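Local coordinates for protein YrdA (Escherichia coli, PDB 3TIO), which is a homologue of gamma-class carbonic anhydrases that binds zinc at its subunit interfaces and may undergo an allosteric switch, at the interface of chains A and B. Residues are numbered along the deposited sequence; one frame, centred on the assembly and turned at random. Chains: chain A/B, Protein YrdA.

The interface of chains A and B. Residues chain A 61, 90-91, 167; chain B 43, 45, 64, 66, 69, 93, 95.
A:Asp61 meets B:Arg45 side-on, carboxylate and guanidinium nearly coplanar at 8°. The salt bridge is also a nearly straight hydrogen bond (171° at H) from B:Arg45 NH2 to A:Asp61 OD1 at 2.7 Å, while NE donates to A:Asp61 OD2 at 3.0 Å; both oxygens offer their syn lone pairs. This two-point grip fixes the rotation of the carboxylate. B:Arg45 NH2 also donates to the phenol OH of A:Tyr167 at 3.1 Å, in the guanidinium plane, which ties the long C-terminal helix 154-176 of chain A to strand 43-46 of chain B. B:Arg45 reaches this position through bends at chi2 and chi3, its guanidinium lying over the rim of the B:His66 ring. A:His90 lies across side chains of chain B with CG beside its backbone N (chi1 -52°). SD of B:Met64 lies over one face of its imidazole, toward the rim on the ND1 side, 3.6 Å from A:His90 ND1, and its CB packs on SD of B:Met93. B:Met64 also brings its methyl to A:Asp61, with CE 3.7 Å from CG, while its CB touches the aliphatic CE of A:Lys91. The patch lies between neighbouring left-handed beta-helices in the trimer typical of the family, at the zinc site. B:His66, B:His69 and B:His95 are zinc ligands, and A:His90 presumably supplies another from the adjacent subunit, as in related carbonic anhydrases. A weak, strongly bent hydrogen bond from A:His90 ND1 to A:Asp61 OD1 may steady this ring as a second-shell contact. At its tip A:His90 NE2 converges on nitrogens that probably bind zinc, 3.2 Å from B:His66 ND1 and 3.3 Å from B:His95 NE2.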
loop_
_atom_site.group_PDB
_atom_site.type_symbol
_atom_site.label_atom_id
_atom_site.label_comp_id
_atom_site.label_asym_id
_atom_site.label_seq_id
_atom_site.Cartn_x
_atom_site.Cartn_y
_atom_site.Cartn_z
ATOM N N ASP A 61 -10.004 -2.974 1.893
ATOM C CA ASP A 61 -8.895 -2.651 2.792
ATOM C C ASP A 61 -7.622 -2.128 2.147
ATOM O O ASP A 61 -7.094 -2.734 1.222
ATOM C CB ASP A 61 -8.503 -3.882 3.627
ATOM C CG ASP A 61 -9.686 -4.731 4.033
ATOM O OD1 ASP A 61 -10.397 -5.225 3.133
ATOM O OD2 ASP A 61 -9.889 -4.921 5.252
ATOM N N HIS A 90 -8.559 -5.026 -2.509
ATOM C CA HIS A 90 -7.659 -4.554 -1.462
ATOM C C HIS A 90 -6.472 -3.818 -2.061
ATOM O O HIS A 90 -5.978 -4.181 -3.132
ATOM C CB HIS A 90 -7.083 -5.722 -0.661
ATOM C CG HIS A 90 -8.105 -6.671 -0.124
ATOM N ND1 HIS A 90 -8.936 -6.360 0.929
ATOM C CD2 HIS A 90 -8.391 -7.948 -0.466
ATOM C CE1 HIS A 90 -9.687 -7.408 1.217
ATOM N NE2 HIS A 90 -9.375 -8.384 0.386
ATOM N N LYS A 91 -6.011 -2.793 -1.350
ATOM C CA LYS A 91 -4.833 -2.031 -1.750
ATOM C C LYS A 91 -4.857 -1.412 -3.136
ATOM O O LYS A 91 -3.802 -1.166 -3.721
ATOM C CB LYS A 91 -3.582 -2.911 -1.642
ATOM C CG LYS A 91 -3.098 -3.175 -0.230
ATOM C CD LYS A 91 -1.833 -4.022 -0.266
ATOM C CE LYS A 91 -1.149 -4.072 1.087
ATOM N NZ LYS A 91 -0.645 -2.734 1.490
ATOM N N TYR A 167 -20.403 -8.364 -0.988
ATOM C CA TYR A 167 -19.819 -7.332 -0.150
ATOM C C TYR A 167 -20.857 -6.419 0.494
ATOM O O TYR A 167 -20.585 -5.781 1.512
ATOM C CB TYR A 167 -18.778 -6.519 -0.927
ATOM C CG TYR A 167 -17.366 -6.883 -0.514
ATOM C CD1 TYR A 167 -16.575 -7.721 -1.301
ATOM C CD2 TYR A 167 -16.841 -6.425 0.691
ATOM C CE1 TYR A 167 -15.287 -8.096 -0.887
ATOM C CE2 TYR A 167 -15.561 -6.794 1.111
ATOM C CZ TYR A 167 -14.794 -7.627 0.319
ATOM O OH TYR A 167 -13.531 -7.986 0.747
ATOM N N VAL B 43 -3.526 -4.644 8.405
ATOM C CA VAL B 43 -4.898 -5.114 8.569
ATOM C C VAL B 43 -4.858 -6.614 8.361
ATOM O O VAL B 43 -4.308 -7.092 7.367
ATOM C CB VAL B 43 -5.886 -4.546 7.517
ATOM C CG1 VAL B 43 -7.291 -5.101 7.781
ATOM C CG2 VAL B 43 -5.894 -3.039 7.559
ATOM N N ARG B 45 -7.653 -9.556 8.434
ATOM C CA ARG B 45 -9.085 -9.816 8.518
ATOM C C ARG B 45 -9.406 -11.298 8.320
ATOM O O ARG B 45 -9.256 -11.841 7.225
ATOM C CB ARG B 45 -9.803 -8.932 7.479
ATOM C CG ARG B 45 -11.331 -8.987 7.491
ATOM C CD ARG B 45 -11.966 -7.643 7.079
ATOM N NE ARG B 45 -11.763 -7.248 5.680
ATOM C CZ ARG B 45 -12.498 -7.669 4.652
ATOM N NH1 ARG B 45 -13.501 -8.520 4.839
ATOM N NH2 ARG B 45 -12.251 -7.208 3.429
ATOM N N MET B 64 -1.433 -6.284 4.214
ATOM C CA MET B 64 -2.872 -6.516 4.239
ATOM C C MET B 64 -3.060 -8.011 4.064
ATOM O O MET B 64 -2.657 -8.581 3.046
ATOM C CB MET B 64 -3.557 -5.750 3.098
ATOM C CG MET B 64 -5.056 -5.469 3.296
ATOM S SD MET B 64 -6.161 -6.892 3.145
ATOM C CE MET B 64 -6.889 -6.959 4.778
ATOM N N HIS B 66 -5.825 -11.200 4.151
ATOM C CA HIS B 66 -7.225 -11.611 4.109
ATOM C C HIS B 66 -7.327 -13.048 3.605
ATOM O O HIS B 66 -6.322 -13.683 3.279
ATOM C CB HIS B 66 -8.051 -10.690 3.204
ATOM C CG HIS B 66 -9.531 -10.791 3.434
ATOM N ND1 HIS B 66 -10.456 -10.620 2.430
ATOM C CD2 HIS B 66 -10.242 -11.043 4.560
ATOM C CE1 HIS B 66 -11.674 -10.764 2.922
ATOM N NE2 HIS B 66 -11.572 -11.022 4.213
ATOM N N HIS B 69 -12.389 -15.010 -0.901
ATOM C CA HIS B 69 -13.791 -14.601 -0.891
ATOM C C HIS B 69 -14.686 -15.756 -1.316
ATOM O O HIS B 69 -14.691 -16.149 -2.482
ATOM C CB HIS B 69 -14.008 -13.422 -1.843
ATOM C CG HIS B 69 -13.243 -12.193 -1.466
ATOM N ND1 HIS B 69 -13.164 -11.085 -2.282
ATOM C CD2 HIS B 69 -12.527 -11.895 -0.356
ATOM C CE1 HIS B 69 -12.431 -10.158 -1.691
ATOM N NE2 HIS B 69 -12.033 -10.625 -0.522
ATOM N N MET B 93 0.724 -8.064 0.316
ATOM C CA MET B 93 -0.682 -8.422 0.197
ATOM C C MET B 93 -0.748 -9.947 0.182
ATOM O O MET B 93 -0.252 -10.571 -0.754
ATOM C CB MET B 93 -1.239 -7.857 -1.116
ATOM C CG MET B 93 -2.674 -8.243 -1.453
ATOM S SD MET B 93 -3.921 -7.293 -0.563
ATOM C CE MET B 93 -4.823 -8.620 0.260
ATOM N N HIS B 95 -3.351 -13.174 0.339
ATOM C CA HIS B 95 -4.760 -13.483 0.181
ATOM C C HIS B 95 -5.084 -14.965 0.024
ATOM O O HIS B 95 -4.910 -15.537 -1.050
ATOM C CB HIS B 95 -5.297 -12.704 -1.019
ATOM C CG HIS B 95 -6.750 -12.371 -0.917
ATOM N ND1 HIS B 95 -7.742 -13.196 -1.399
ATOM C CD2 HIS B 95 -7.377 -11.314 -0.354
ATOM C CE1 HIS B 95 -8.920 -12.661 -1.137
ATOM N NE2 HIS B 95 -8.725 -11.518 -0.503
#